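Local coordinates for putative methylase (Clostridium difficile, PDB 3LDU), which probably methylates guanine bases of ribosomal RNA, pairing an RNA-binding THUMP region with a Rossmann-like methyltransferase domain, and binds GTP, at residues K34-D37 and G38-T41; I84-S87 and R88-Y92; E268-D271 and I272-N276; Y330-R333 and K334-N337. All coordinates share one frame; numbering follows the deposited sequence.

Overall arrangement
The four contacts follow one another along the chain, each a local meeting of neighbouring residues. Contact 1, a hairpin tip in the ferredoxin-like region, lies nearest the chain's centre, and most of its residues are intermediate in burial. Contact 2, a turn in the THUMP region, has three touching residues buried and one exposed; contact 3, inside a helix, has three buried and four exposed; contact 4, at a helix end, is half and half. No two hold the same elements, though contacts 3 and 4 share the methyltransferase domain. Cross-strand bonds and waters join contact 1, a twice-used carbonyl contact 2, regular helical bonds contact 3, and a lysine over a tyrosine ring contact 4.

Contact 1 (K34-D37 and G38-T41); sequences KTED and GRIT
K34 opens the antiparallel pairing with T41: its N gives to T41 O at 3.1 Å, and its own O takes T41 N at 2.8 Å in the carbonyl plane, almost straight at the hydrogen. The same K34 O also receives a CA-H...O contact from I40. The lysine chain, bent at chi3, brings NZ to water 1, which T41 OG1 also holds. T35 turns to the other face and forms a non-hydrogen-bonded pair with I40; the two side chains lie side by side, and T35 CG2 presses on I40 CD1 at 3.4 Å, tighter than usual for two carbons. E36 returns to the face of K34. Its N bonds R39 O at 3.0 Å nearly end-on to the carbonyl, whereas R39 N approaches E36 O from 55° above the carbonyl plane. In one of two modelled conformers of R39, its CD lies 3.6 Å from E36 OE1. Water 2 lies within bonding distance of E36 OE1, R39 O and T41 OG1, and cannot serve every nearby acceptor at once. D37 and G38 form the corner of a type II turn, with glycine at positive phi. The hairpin edges the sheet: strand 39-44 pairs with strand 7-12, and I40 packs on L21 and I25 of helix 18-27.

Contact 2 (I84-S87 and R88-Y92); sequences INWS and RYIPY
W86 and I90 lie side by side at the apolar centre, W86 CE3 4.0 Å from I90 CG1. W86 CE3 also comes within 4.5 Å of Y89 CD2, and I84 CG2 meets the edge of the Y89 ring near its plane. Just outside this cluster W86 O takes two backbone donors: I90 N at 2.8 Å, nearly end-on to the carbonyl, and Y89 N at 2.9 Å from well above the carbonyl plane. That double grip closes a tight turn, helped by R88 N bonding N85 O. N85, the centre of an inverse gamma turn, swings its amide out along the polar edge with CG trans to its own N (chi1 -176°). There OD1 rests against R88 CG at 3.1 Å, and the two side chains cross at about a right angle. The other branch, ND2, donates to S87 OG at 2.8 Å, with the hydroxyl 29° out of the amide plane. The turn belongs to the loop that follows helix 74-82 and precedes strand 98-104. W86 reaches between I122 and L126 of helix 111-129, I66 of strand 63-70 and I156 of strand 153-159, while its NE1 bonds T81 O; I90 packs on I158.

Contact 3 (E268-D271 and I272-N276); sequences ESID and IAREN
E268 and I272 meet one turn apart within helix 267-280, the connection between parallel strands 260-264 and 286-290. The backbone is regular: I272 N, A273 N, R274 N and E275 N bond the carbonyls of E268, S269, I270 and D271, four residues back, with A273 N to S269 O at 2.8 Å. On one flank, the aliphatic stem of E268 reaches I272, CG to CD1 at 4.0 Å. I272 CG1 also runs close to E268 O, at 3.3 Å. Another flank carries I270 and R274. The arginine is extended from CG to NE, which carries the guanidinium past the isoleucine, so that I270 CG2 sits over one of its faces, toward the rim and 3.9 Å from R274 NE. R274 NH2 bonds F288 O, tying the guanidinium to strand 286-290, where I270 and A273 also pack on F288. E275 CG lies 3.3 Å from D271 O. I270 lies near D264 and I272 near S206, both GTP-binding residues, and S269 is about 5 Å from the bound nucleotide at its nearest atoms. The arrangement is the helix of a right-handed beta-alpha-beta crossover, as in Rossmann-like methyltransferases, bordering the nucleotide pocket.

Contact 4 (Y330-R333 and K334-N337); sequences YAFR and KLKN
K334 lays its aliphatic chain over the ring of Y330 one turn earlier, where helix 315-333 gives way to a loop. Y330 holds its ring trans to the backbone N (chi1 177°), which carries it along the helix toward K334. The lysine leaves its backbone with CG beside N and stays extended through chi2, which puts CD above one face of the tyrosine, 3.9 Å from the ring centroid and 20° off the normal. This CH-pi contact is displaced toward the phenol end: the nearest ring atom is Y330 CZ, 3.7 Å from K334 CD. The bend at chi3 (61°) then turns CE and NZ toward that end, and K334 NZ finishes beyond the rim, beside the hydroxyl, 3.9 Å from Y330 OH. Nearer the backbone, K334 CG lies 3.4 Å from Y330 O. On the buried side L335 CD1 comes toward F332 CD1, 4.4 Å away, a looser apolar touch oblique to the ring. L335 CB lies 3.3 Å from F332 O.

The backbone bonds shorten from four-residue to three-residue links as the helix ends. K334 N bonds A331 O at 3.2 Å and only weakly reaches Y330 O, while L335 N bonds F332 O. Water 3 donates to L335 O and weakly to F332 O. R333 NH1 bonds F353 O, and its guanidinium makes a cation-pi contact with the F353 ring. This is a C-terminal helix end where the chain passes to strand 339-344 in the Rossmann-like domain; F332 lies close to P202 of the GTP site.

Contact 1 (K34-D37 and G38-T41)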
ATOM      1  N   LYS A  34      14.295   2.738 -11.107  1.00 28.69           N
ATOM      2  CA  LYS A  34      13.673   4.006 -11.447  1.00 32.80           C
ATOM      3  C   LYS A  34      12.671   4.363 -10.370  1.00 33.59           C
ATOM      4  O   LYS A  34      11.886   3.518  -9.949  1.00 29.16           O
ATOM      5  CB  LYS A  34      12.955   3.887 -12.789  1.00 38.01           C
ATOM      6  CG  LYS A  34      12.534   5.205 -13.414  1.00 47.24           C
ATOM      7  CD  LYS A  34      11.682   4.958 -14.657  1.00 56.86           C
ATOM      8  CE  LYS A  34      12.197   3.766 -15.467  1.00 68.17           C
ATOM      9  NZ  LYS A  34      11.208   3.274 -16.480  1.00 67.98           N
ATOM     10  N   THR A  35      12.715   5.612  -9.916  1.00 26.44           N
ATOM     11  CA  THR A  35      11.723   6.146  -8.980  1.00 31.25           C
ATOM     12  C   THR A  35      10.943   7.261  -9.668  1.00 35.40           C
ATOM     13  O   THR A  35      11.521   8.251 -10.113  1.00 34.23           O
ATOM     14  CB  THR A  35      12.368   6.697  -7.692  1.00 36.96           C
ATOM     15  OG1 THR A  35      13.104   5.658  -7.036  1.00 39.82           O
ATOM     16  CG2 THR A  35      11.296   7.222  -6.740  1.00 36.50           C
ATOM     17  N   GLU A  36       9.635   7.081  -9.784  1.00 25.89           N
ATOM     18  CA  GLU A  36       8.795   8.058 -10.459  1.00 31.58           C
ATOM     19  C   GLU A  36       7.610   8.339  -9.571  1.00 29.31           C
ATOM     20  O   GLU A  36       7.354   7.591  -8.630  1.00 30.92           O
ATOM     21  CB  GLU A  36       8.283   7.506 -11.786  1.00 30.81           C
ATOM     22  CG  GLU A  36       9.354   7.174 -12.785  1.00 44.52           C
ATOM     23  CD  GLU A  36       8.790   6.427 -13.969  1.00 50.24           C
ATOM     24  OE1 GLU A  36       8.424   5.243 -13.798  1.00 43.43           O
ATOM     25  OE2 GLU A  36       8.697   7.029 -15.062  1.00 53.75           O
ATOM     26  N   ASP A  37       6.886   9.416  -9.860  1.00 29.84           N
ATOM     27  CA  ASP A  37       5.673   9.706  -9.110  1.00 31.76           C
ATOM     28  C   ASP A  37       4.750   8.491  -9.208  1.00 26.37           C
ATOM     29  O   ASP A  37       4.358   8.084 -10.308  1.00 29.95           O
ATOM     30  CB  ASP A  37       4.960  10.936  -9.675  1.00 35.50           C
ATOM     31  CG  ASP A  37       5.682  12.232  -9.361  1.00 45.64           C
ATOM     32  OD1 ASP A  37       6.348  12.309  -8.309  1.00 40.09           O
ATOM     33  OD2 ASP A  37       5.569  13.179 -10.167  1.00 53.11           O
ATOM     34  N   GLY A  38       4.431   7.904  -8.059  1.00 25.53           N
ATOM     35  CA  GLY A  38       3.454   6.832  -7.996  1.00 27.32           C
ATOM     36  C   GLY A  38       3.928   5.440  -8.402  1.00 27.58           C
ATOM     37  O   GLY A  38       3.125   4.510  -8.412  1.00 24.56           O
ATOM     38  N   ARG A  39       5.204   5.264  -8.735  1.00 26.93           N
ATOM     39  CA  ARG A  39       5.695   3.923  -9.077  0.50 29.63           C
ATOM     40  C   ARG A  39       7.208   3.741  -8.983  1.00 28.59           C
ATOM     41  O   ARG A  39       7.979   4.572  -9.470  1.00 32.53           O
ATOM     42  CB  ARG A  39       5.185   3.469 -10.454  0.50 34.33           C
ATOM     43  CG  ARG A  39       5.416   4.451 -11.592  0.50 37.23           C
ATOM     44  CD  ARG A  39       5.267   3.764 -12.952  0.50 42.31           C
ATOM     45  NE  ARG A  39       4.012   3.022 -13.064  0.50 47.99           N
ATOM     46  CZ  ARG A  39       3.722   2.167 -14.042  0.50 51.77           C
ATOM     47  NH1 ARG A  39       4.597   1.933 -15.014  0.50 50.94           N
ATOM     48  NH2 ARG A  39       2.554   1.538 -14.046  0.50 51.93           N
ATOM     49  N   ILE A  40       7.621   2.643  -8.360  1.00 23.82           N
ATOM     50  CA  ILE A  40       9.028   2.283  -8.274  1.00 19.54           C
ATOM     51  C   ILE A  40       9.285   1.081  -9.186  1.00 23.38           C
ATOM     52  O   ILE A  40       8.524   0.110  -9.169  1.00 25.21           O
ATOM     53  CB  ILE A  40       9.412   1.870  -6.827  1.00 24.94           C
ATOM     54  CG1 ILE A  40       9.024   2.958  -5.815  1.00 28.50           C
ATOM     55  CG2 ILE A  40      10.892   1.585  -6.736  1.00 23.14           C
ATOM     56  CD1 ILE A  40       9.754   4.251  -6.040  1.00 29.36           C
ATOM     57  N   THR A  41      10.357   1.146  -9.963  1.00 22.13           N
ATOM     58  CA  THR A  41      10.787   0.017 -10.787  1.00 21.78           C
ATOM     59  C   THR A  41      12.065  -0.546 -10.188  1.00 25.20           C
ATOM     60  O   THR A  41      12.981   0.204  -9.855  1.00 27.38           O
ATOM     61  CB  THR A  41      11.035   0.455 -12.238  1.00 24.12           C
ATOM     62  OG1 THR A  41       9.834   1.036 -12.766  1.00 24.89           O
ATOM     63  CG2 THR A  41      11.453  -0.739 -13.099  1.00 20.80           C
TER
HETATM   64  O   HOH W   1       9.435   0.982 -15.512  1.00 34.16           O
HETATM   65  O   HOH W   2       9.228   3.698 -11.918  1.00 29.73           O

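Contact 2 (I84-S87 and R88-Y92)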
ATOM      1  N   ILE A  84       6.690  -8.968 -29.270  1.00 29.76           N
ATOM      2  CA  ILE A  84       7.103  -9.555 -28.000  1.00 29.48           C
ATOM      3  C   ILE A  84       6.857 -11.058 -28.067  1.00 32.61           C
ATOM      4  O   ILE A  84       5.873 -11.493 -28.664  1.00 30.01           O
ATOM      5  CB  ILE A  84       6.299  -8.951 -26.839  1.00 27.02           C
ATOM      6  CG1 ILE A  84       6.602  -7.458 -26.719  1.00 27.81           C
ATOM      7  CG2 ILE A  84       6.583  -9.688 -25.521  1.00 26.94           C
ATOM      8  CD1 ILE A  84       5.638  -6.731 -25.813  1.00 28.09           C
ATOM      9  N   ASN A  85       7.752 -11.854 -27.482  1.00 31.92           N
ATOM     10  CA  ASN A  85       7.558 -13.297 -27.458  1.00 36.58           C
ATOM     11  C   ASN A  85       6.658 -13.667 -26.295  1.00 32.34           C
ATOM     12  O   ASN A  85       7.132 -14.012 -25.211  1.00 33.81           O
ATOM     13  CB  ASN A  85       8.889 -14.046 -27.358  1.00 45.20           C
ATOM     14  CG  ASN A  85       8.713 -15.562 -27.426  1.00 50.48           C
ATOM     15  OD1 ASN A  85       9.622 -16.322 -27.087  1.00 61.01           O
ATOM     16  ND2 ASN A  85       7.542 -16.005 -27.870  1.00 40.17           N
ATOM     17  N   TRP A  86       5.351 -13.574 -26.517  1.00 29.24           N
ATOM     18  CA  TRP A  86       4.405 -13.768 -25.430  1.00 26.86           C
ATOM     19  C   TRP A  86       4.366 -15.188 -24.868  1.00 31.17           C
ATOM     20  O   TRP A  86       4.038 -15.376 -23.698  1.00 29.38           O
ATOM     21  CB  TRP A  86       3.012 -13.265 -25.819  1.00 25.25           C
ATOM     22  CG  TRP A  86       2.942 -11.775 -25.729  1.00 25.79           C
ATOM     23  CD1 TRP A  86       2.999 -10.874 -26.762  1.00 25.98           C
ATOM     24  CD2 TRP A  86       2.853 -11.001 -24.527  1.00 23.49           C
ATOM     25  NE1 TRP A  86       2.933  -9.586 -26.265  1.00 23.82           N
ATOM     26  CE2 TRP A  86       2.848  -9.645 -24.901  1.00 25.98           C
ATOM     27  CE3 TRP A  86       2.776 -11.335 -23.173  1.00 25.51           C
ATOM     28  CZ2 TRP A  86       2.754  -8.615 -23.964  1.00 21.80           C
ATOM     29  CZ3 TRP A  86       2.680 -10.301 -22.240  1.00 26.07           C
ATOM     30  CH2 TRP A  86       2.681  -8.965 -22.644  1.00 24.19           C
ATOM     31  N   SER A  87       4.697 -16.181 -25.692  1.00 27.58           N
ATOM     32  CA  SER A  87       4.714 -17.567 -25.226  1.00 24.82           C
ATOM     33  C   SER A  87       5.715 -17.796 -24.087  1.00 30.76           C
ATOM     34  O   SER A  87       5.593 -18.762 -23.332  1.00 34.71           O
ATOM     35  CB  SER A  87       5.020 -18.523 -26.384  1.00 31.10           C
ATOM     36  OG  SER A  87       6.323 -18.297 -26.888  1.00 32.29           O
ATOM     37  N   ARG A  88       6.708 -16.916 -23.970  1.00 29.78           N
ATOM     38  CA  ARG A  88       7.672 -16.994 -22.870  1.00 39.96           C
ATOM     39  C   ARG A  88       7.011 -16.703 -21.521  1.00 36.01           C
ATOM     40  O   ARG A  88       7.465 -17.178 -20.481  1.00 32.88           O
ATOM     41  CB  ARG A  88       8.825 -16.004 -23.080  1.00 44.09           C
ATOM     42  CG  ARG A  88       9.930 -16.485 -24.008  1.00 60.30           C
ATOM     43  CD  ARG A  88      11.067 -15.469 -24.060  1.00 71.96           C
ATOM     44  NE  ARG A  88      11.386 -14.949 -22.730  1.00 78.45           N
ATOM     45  CZ  ARG A  88      12.246 -13.962 -22.495  1.00 79.71           C
ATOM     46  NH1 ARG A  88      12.881 -13.375 -23.501  1.00 82.85           N
ATOM     47  NH2 ARG A  88      12.468 -13.557 -21.251  1.00 77.32           N
ATOM     48  N   TYR A  89       5.931 -15.931 -21.552  1.00 29.17           N
ATOM     49  CA  TYR A  89       5.299 -15.435 -20.335  1.00 24.17           C
ATOM     50  C   TYR A  89       3.907 -15.989 -20.092  1.00 30.80           C
ATOM     51  O   TYR A  89       3.484 -16.123 -18.944  1.00 31.09           O
ATOM     52  CB  TYR A  89       5.213 -13.918 -20.400  1.00 27.19           C
ATOM     53  CG  TYR A  89       6.549 -13.284 -20.654  1.00 28.95           C
ATOM     54  CD1 TYR A  89       7.537 -13.301 -19.681  1.00 33.45           C
ATOM     55  CD2 TYR A  89       6.828 -12.683 -21.865  1.00 25.50           C
ATOM     56  CE1 TYR A  89       8.761 -12.727 -19.909  1.00 36.97           C
ATOM     57  CE2 TYR A  89       8.048 -12.107 -22.103  1.00 29.72           C
ATOM     58  CZ  TYR A  89       9.011 -12.126 -21.121  1.00 39.33           C
ATOM     59  OH  TYR A  89      10.232 -11.544 -21.365  1.00 51.65           O
ATOM     60  N   ILE A  90       3.191 -16.264 -21.180  1.00 30.94           N
ATOM     61  CA  ILE A  90       1.835 -16.813 -21.132  1.00 26.94           C
ATOM     62  C   ILE A  90       1.869 -18.237 -21.677  1.00 25.01           C
ATOM     63  O   ILE A  90       2.091 -18.424 -22.861  1.00 28.98           O
ATOM     64  CB  ILE A  90       0.841 -15.987 -22.014  1.00 24.50           C
ATOM     65  CG1 ILE A  90       0.887 -14.492 -21.658  1.00 27.61           C
ATOM     66  CG2 ILE A  90      -0.582 -16.518 -21.873  1.00 29.26           C
ATOM     67  CD1 ILE A  90       0.806 -14.223 -20.193  1.00 46.54           C
ATOM     68  N   PRO A  91       1.650 -19.234 -20.808  1.00 25.35           N
ATOM     69  CA  PRO A  91       1.739 -20.639 -21.217  1.00 30.34           C
ATOM     70  C   PRO A  91       0.479 -21.127 -21.917  1.00 32.29           C
ATOM     71  O   PRO A  91      -0.554 -20.459 -21.921  1.00 28.91           O
ATOM     72  CB  PRO A  91       1.914 -21.369 -19.890  1.00 30.99           C
ATOM     73  CG  PRO A  91       1.196 -20.516 -18.911  1.00 27.37           C
ATOM     74  CD  PRO A  91       1.367 -19.103 -19.368  1.00 26.54           C
ATOM     75  N   TYR A  92       0.584 -22.308 -22.520  1.00 31.84           N
ATOM     76  CA  TYR A  92      -0.496 -22.885 -23.292  1.00 28.55           C
ATOM     77  C   TYR A  92      -1.798 -22.960 -22.514  1.00 32.03           C
ATOM     78  O   TYR A  92      -1.854 -23.554 -21.438  1.00 39.62           O
ATOM     79  CB  TYR A  92      -0.079 -24.292 -23.738  1.00 32.35           C
ATOM     80  CG  TYR A  92      -0.939 -24.875 -24.817  1.00 36.06           C
ATOM     81  CD1 TYR A  92      -1.012 -24.274 -26.068  1.00 41.29           C
ATOM     82  CD2 TYR A  92      -1.662 -26.043 -24.600  1.00 37.68           C
ATOM     83  CE1 TYR A  92      -1.797 -24.815 -27.078  1.00 45.29           C
ATOM     84  CE2 TYR A  92      -2.449 -26.598 -25.610  1.00 38.39           C
ATOM     85  CZ  TYR A  92      -2.509 -25.972 -26.840  1.00 43.75           C
ATOM     86  OH  TYR A  92      -3.285 -26.505 -27.846  1.00 50.75           O
TER

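Contact 3 (E268-D271 and I272-N276)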
ATOM      1  N   GLU A 268     -19.277   1.059  18.060  1.00 24.72           N
ATOM      2  CA  GLU A 268     -19.301   0.054  17.005  1.00 28.52           C
ATOM      3  C   GLU A 268     -17.929  -0.040  16.333  1.00 26.24           C
ATOM      4  O   GLU A 268     -17.503  -1.124  15.974  1.00 27.02           O
ATOM      5  CB  GLU A 268     -20.392   0.380  15.991  1.00 28.16           C
ATOM      6  CG  GLU A 268     -20.367  -0.454  14.740  1.00 40.38           C
ATOM      7  CD  GLU A 268     -21.669  -0.354  13.978  1.00 53.30           C
ATOM      8  OE1 GLU A 268     -22.672   0.065  14.588  1.00 52.27           O
ATOM      9  OE2 GLU A 268     -21.690  -0.702  12.779  1.00 64.50           O
ATOM     10  N   SER A 269     -17.227   1.088  16.200  1.00 23.19           N
ATOM     11  CA  SER A 269     -15.897   1.064  15.605  1.00 21.84           C
ATOM     12  C   SER A 269     -14.913   0.289  16.468  1.00 23.85           C
ATOM     13  O   SER A 269     -14.060  -0.426  15.952  1.00 26.26           O
ATOM     14  CB  SER A 269     -15.381   2.480  15.330  1.00 26.30           C
ATOM     15  OG  SER A 269     -16.080   3.035  14.231  1.00 31.30           O
ATOM     16  N   ILE A 270     -15.027   0.442  17.780  1.00 22.06           N
ATOM     17  CA  ILE A 270     -14.189  -0.316  18.705  1.00 25.41           C
ATOM     18  C   ILE A 270     -14.462  -1.823  18.587  1.00 26.32           C
ATOM     19  O   ILE A 270     -13.531  -2.638  18.578  1.00 24.49           O
ATOM     20  CB  ILE A 270     -14.383   0.153  20.163  1.00 21.96           C
ATOM     21  CG1 ILE A 270     -13.925   1.607  20.314  1.00 23.76           C
ATOM     22  CG2 ILE A 270     -13.643  -0.765  21.137  1.00 23.81           C
ATOM     23  CD1 ILE A 270     -12.510   1.840  19.850  1.00 20.39           C
ATOM     24  N   ASP A 271     -15.734  -2.194  18.484  1.00 22.01           N
ATOM     25  CA  ASP A 271     -16.084  -3.605  18.325  1.00 23.70           C
ATOM     26  C   ASP A 271     -15.442  -4.158  17.050  1.00 25.58           C
ATOM     27  O   ASP A 271     -14.930  -5.278  17.038  1.00 24.32           O
ATOM     28  CB  ASP A 271     -17.602  -3.784  18.244  1.00 27.36           C
ATOM     29  CG  ASP A 271     -18.296  -3.574  19.579  1.00 37.62           C
ATOM     30  OD1 ASP A 271     -17.640  -3.723  20.631  1.00 33.42           O
ATOM     31  OD2 ASP A 271     -19.505  -3.268  19.571  1.00 35.87           O
ATOM     32  N   ILE A 272     -15.497  -3.363  15.984  1.00 23.00           N
ATOM     33  CA  ILE A 272     -14.974  -3.772  14.687  1.00 27.41           C
ATOM     34  C   ILE A 272     -13.460  -3.869  14.765  1.00 22.55           C
ATOM     35  O   ILE A 272     -12.861  -4.811  14.239  1.00 23.85           O
ATOM     36  CB  ILE A 272     -15.393  -2.780  13.570  1.00 29.33           C
ATOM     37  CG1 ILE A 272     -16.901  -2.896  13.299  1.00 31.72           C
ATOM     38  CG2 ILE A 272     -14.592  -3.027  12.286  1.00 28.40           C
ATOM     39  CD1 ILE A 272     -17.451  -1.842  12.341  1.00 30.21           C
ATOM     40  N   ALA A 273     -12.850  -2.883  15.415  1.00 20.63           N
ATOM     41  CA  ALA A 273     -11.401  -2.843  15.550  1.00 19.91           C
ATOM     42  C   ALA A 273     -10.901  -4.094  16.269  1.00 19.92           C
ATOM     43  O   ALA A 273      -9.914  -4.701  15.845  1.00 19.71           O
ATOM     44  CB  ALA A 273     -10.959  -1.573  16.310  1.00 19.34           C
ATOM     45  N   ARG A 274     -11.564  -4.466  17.363  1.00 19.87           N
ATOM     46  CA  ARG A 274     -11.212  -5.692  18.084  1.00 20.89           C
ATOM     47  C   ARG A 274     -11.321  -6.930  17.192  1.00 23.72           C
ATOM     48  O   ARG A 274     -10.428  -7.776  17.180  1.00 25.79           O
ATOM     49  CB  ARG A 274     -12.073  -5.855  19.331  1.00 22.54           C
ATOM     50  CG  ARG A 274     -11.794  -4.771  20.366  1.00 19.27           C
ATOM     51  CD  ARG A 274     -12.692  -4.946  21.575  1.00 23.85           C
ATOM     52  NE  ARG A 274     -12.278  -4.096  22.687  1.00 25.66           N
ATOM     53  CZ  ARG A 274     -12.962  -3.980  23.821  1.00 27.82           C
ATOM     54  NH1 ARG A 274     -14.090  -4.658  23.971  1.00 26.87           N
ATOM     55  NH2 ARG A 274     -12.525  -3.185  24.803  1.00 24.53           N
ATOM     56  N   GLU A 275     -12.414  -7.030  16.446  1.00 22.51           N
ATOM     57  CA  GLU A 275     -12.603  -8.162  15.522  1.00 23.71           C
ATOM     58  C   GLU A 275     -11.504  -8.201  14.475  1.00 23.85           C
ATOM     59  O   GLU A 275     -10.947  -9.269  14.161  1.00 22.58           O
ATOM     60  CB  GLU A 275     -13.954  -8.053  14.818  1.00 28.42           C
ATOM     61  CG  GLU A 275     -15.147  -8.341  15.718  1.00 39.40           C
ATOM     62  CD  GLU A 275     -16.472  -7.970  15.074  1.00 52.07           C
ATOM     63  OE1 GLU A 275     -17.494  -7.920  15.793  1.00 57.89           O
ATOM     64  OE2 GLU A 275     -16.493  -7.723  13.850  1.00 51.44           O
ATOM     65  N   ASN A 276     -11.201  -7.031  13.921  1.00 20.38           N
ATOM     66  CA  ASN A 276     -10.196  -6.933  12.865  1.00 26.70           C
ATOM     67  C   ASN A 276      -8.803  -7.319  13.372  1.00 28.06           C
ATOM     68  O   ASN A 276      -8.055  -8.019  12.677  1.00 22.31           O
ATOM     69  CB  ASN A 276     -10.184  -5.538  12.228  1.00 25.65           C
ATOM     70  CG  ASN A 276     -11.369  -5.302  11.298  1.00 28.12           C
ATOM     71  OD1 ASN A 276     -12.168  -6.202  11.047  1.00 33.36           O
ATOM     72  ND2 ASN A 276     -11.483  -4.074  10.784  1.00 31.18           N
TER

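Contact 4 (Y330-R333 and K334-N337)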
ATOM      1  N   TYR A 330      -4.628  21.227  22.741  1.00 29.14           N
ATOM      2  CA  TYR A 330      -4.547  21.455  24.186  1.00 35.76           C
ATOM      3  C   TYR A 330      -4.143  20.176  24.917  1.00 36.98           C
ATOM      4  O   TYR A 330      -3.200  20.188  25.708  1.00 31.51           O
ATOM      5  CB  TYR A 330      -5.870  22.011  24.717  1.00 42.71           C
ATOM      6  CG  TYR A 330      -5.939  22.215  26.216  1.00 49.71           C
ATOM      7  CD1 TYR A 330      -5.271  23.272  26.830  1.00 54.72           C
ATOM      8  CD2 TYR A 330      -6.704  21.373  27.018  1.00 54.31           C
ATOM      9  CE1 TYR A 330      -5.348  23.468  28.200  1.00 55.76           C
ATOM     10  CE2 TYR A 330      -6.789  21.565  28.391  1.00 55.26           C
ATOM     11  CZ  TYR A 330      -6.108  22.609  28.976  1.00 57.91           C
ATOM     12  OH  TYR A 330      -6.190  22.796  30.341  1.00 60.99           O
ATOM     13  N   ALA A 331      -4.837  19.071  24.632  1.00 29.37           N
ATOM     14  CA  ALA A 331      -4.569  17.799  25.310  1.00 32.78           C
ATOM     15  C   ALA A 331      -3.171  17.268  25.006  1.00 31.85           C
ATOM     16  O   ALA A 331      -2.457  16.816  25.898  1.00 30.90           O
ATOM     17  CB  ALA A 331      -5.618  16.745  24.939  1.00 25.21           C
ATOM     18  N   PHE A 332      -2.790  17.296  23.737  1.00 24.05           N
ATOM     19  CA  PHE A 332      -1.520  16.701  23.351  1.00 26.16           C
ATOM     20  C   PHE A 332      -0.320  17.484  23.906  1.00 29.35           C
ATOM     21  O   PHE A 332       0.716  16.899  24.235  1.00 32.11           O
ATOM     22  CB  PHE A 332      -1.410  16.581  21.822  1.00 23.02           C
ATOM     23  CG  PHE A 332      -2.357  15.571  21.203  1.00 23.34           C
ATOM     24  CD1 PHE A 332      -3.306  14.897  21.958  1.00 24.82           C
ATOM     25  CD2 PHE A 332      -2.277  15.304  19.841  1.00 22.32           C
ATOM     26  CE1 PHE A 332      -4.160  13.965  21.357  1.00 26.47           C
ATOM     27  CE2 PHE A 332      -3.129  14.375  19.235  1.00 22.94           C
ATOM     28  CZ  PHE A 332      -4.068  13.710  19.999  1.00 26.67           C
ATOM     29  N   ARG A 333      -0.456  18.804  23.996  1.00 30.77           N
ATOM     30  CA  ARG A 333       0.633  19.649  24.488  1.00 35.06           C
ATOM     31  C   ARG A 333       0.854  19.494  25.999  1.00 32.52           C
ATOM     32  O   ARG A 333       1.896  19.892  26.521  1.00 37.50           O
ATOM     33  CB  ARG A 333       0.409  21.124  24.095  1.00 31.50           C
ATOM     34  CG  ARG A 333       0.741  21.410  22.613  1.00 32.61           C
ATOM     35  CD  ARG A 333       0.741  22.907  22.273  1.00 30.43           C
ATOM     36  NE  ARG A 333      -0.606  23.467  22.246  1.00 34.65           N
ATOM     37  CZ  ARG A 333      -1.459  23.326  21.237  1.00 37.96           C
ATOM     38  NH1 ARG A 333      -1.111  22.635  20.153  1.00 39.35           N
ATOM     39  NH2 ARG A 333      -2.668  23.867  21.317  1.00 37.89           N
ATOM     40  N   LYS A 334      -0.122  18.907  26.684  1.00 34.39           N
ATOM     41  CA  LYS A 334      -0.024  18.644  28.121  1.00 41.01           C
ATOM     42  C   LYS A 334       0.700  17.335  28.427  1.00 43.09           C
ATOM     43  O   LYS A 334       0.999  17.035  29.586  1.00 38.93           O
ATOM     44  CB  LYS A 334      -1.413  18.642  28.771  1.00 43.33           C
ATOM     45  CG  LYS A 334      -2.019  20.031  28.921  1.00 53.19           C
ATOM     46  CD  LYS A 334      -3.485  19.978  29.339  1.00 64.62           C
ATOM     47  CE  LYS A 334      -3.669  19.302  30.687  1.00 70.39           C
ATOM     48  NZ  LYS A 334      -5.111  19.164  31.046  1.00 75.74           N
ATOM     49  N   LEU A 335       0.955  16.545  27.388  1.00 33.53           N
ATOM     50  CA  LEU A 335       1.693  15.300  27.540  1.00 31.60           C
ATOM     51  C   LEU A 335       3.161  15.610  27.802  1.00 38.05           C
ATOM     52  O   LEU A 335       3.669  16.660  27.401  1.00 39.84           O
ATOM     53  CB  LEU A 335       1.543  14.437  26.271  1.00 25.04           C
ATOM     54  CG  LEU A 335       0.089  14.045  25.996  1.00 23.93           C
ATOM     55  CD1 LEU A 335      -0.110  13.402  24.601  1.00 28.36           C
ATOM     56  CD2 LEU A 335      -0.407  13.118  27.100  1.00 27.35           C
ATOM     57  N   LYS A 336       3.847  14.696  28.477  1.00 33.91           N
ATOM     58  CA  LYS A 336       5.240  14.931  28.821  1.00 43.24           C
ATOM     59  C   LYS A 336       6.167  14.413  27.737  1.00 30.69           C
ATOM     60  O   LYS A 336       6.442  13.225  27.680  1.00 34.82           O
ATOM     61  CB  LYS A 336       5.585  14.272  30.160  1.00 54.97           C
ATOM     62  CG  LYS A 336       7.013  14.526  30.618  1.00 67.66           C
ATOM     63  CD  LYS A 336       7.330  16.015  30.611  1.00 72.30           C
ATOM     64  CE  LYS A 336       8.740  16.292  31.109  1.00 75.67           C
ATOM     65  NZ  LYS A 336       9.097  17.729  30.965  1.00 74.58           N
ATOM     66  N   ASN A 337       6.648  15.315  26.886  1.00 31.31           N
ATOM     67  CA  ASN A 337       7.631  14.963  25.871  1.00 35.82           C
ATOM     68  C   ASN A 337       7.123  13.889  24.909  1.00 30.71           C
ATOM     69  O   ASN A 337       7.870  12.984  24.540  1.00 31.99           O
ATOM     70  CB  ASN A 337       8.918  14.471  26.534  1.00 37.86           C
ATOM     71  CG  ASN A 337       9.717  15.593  27.152  1.00 47.33           C
ATOM     72  OD1 ASN A 337       9.892  16.645  26.548  1.00 49.05           O
ATOM     73  ND2 ASN A 337      10.209  15.373  28.366  1.00 46.07           N
TER
HETATM   74  O   HOH W   3       4.006  16.692  24.533  1.00 31.84           O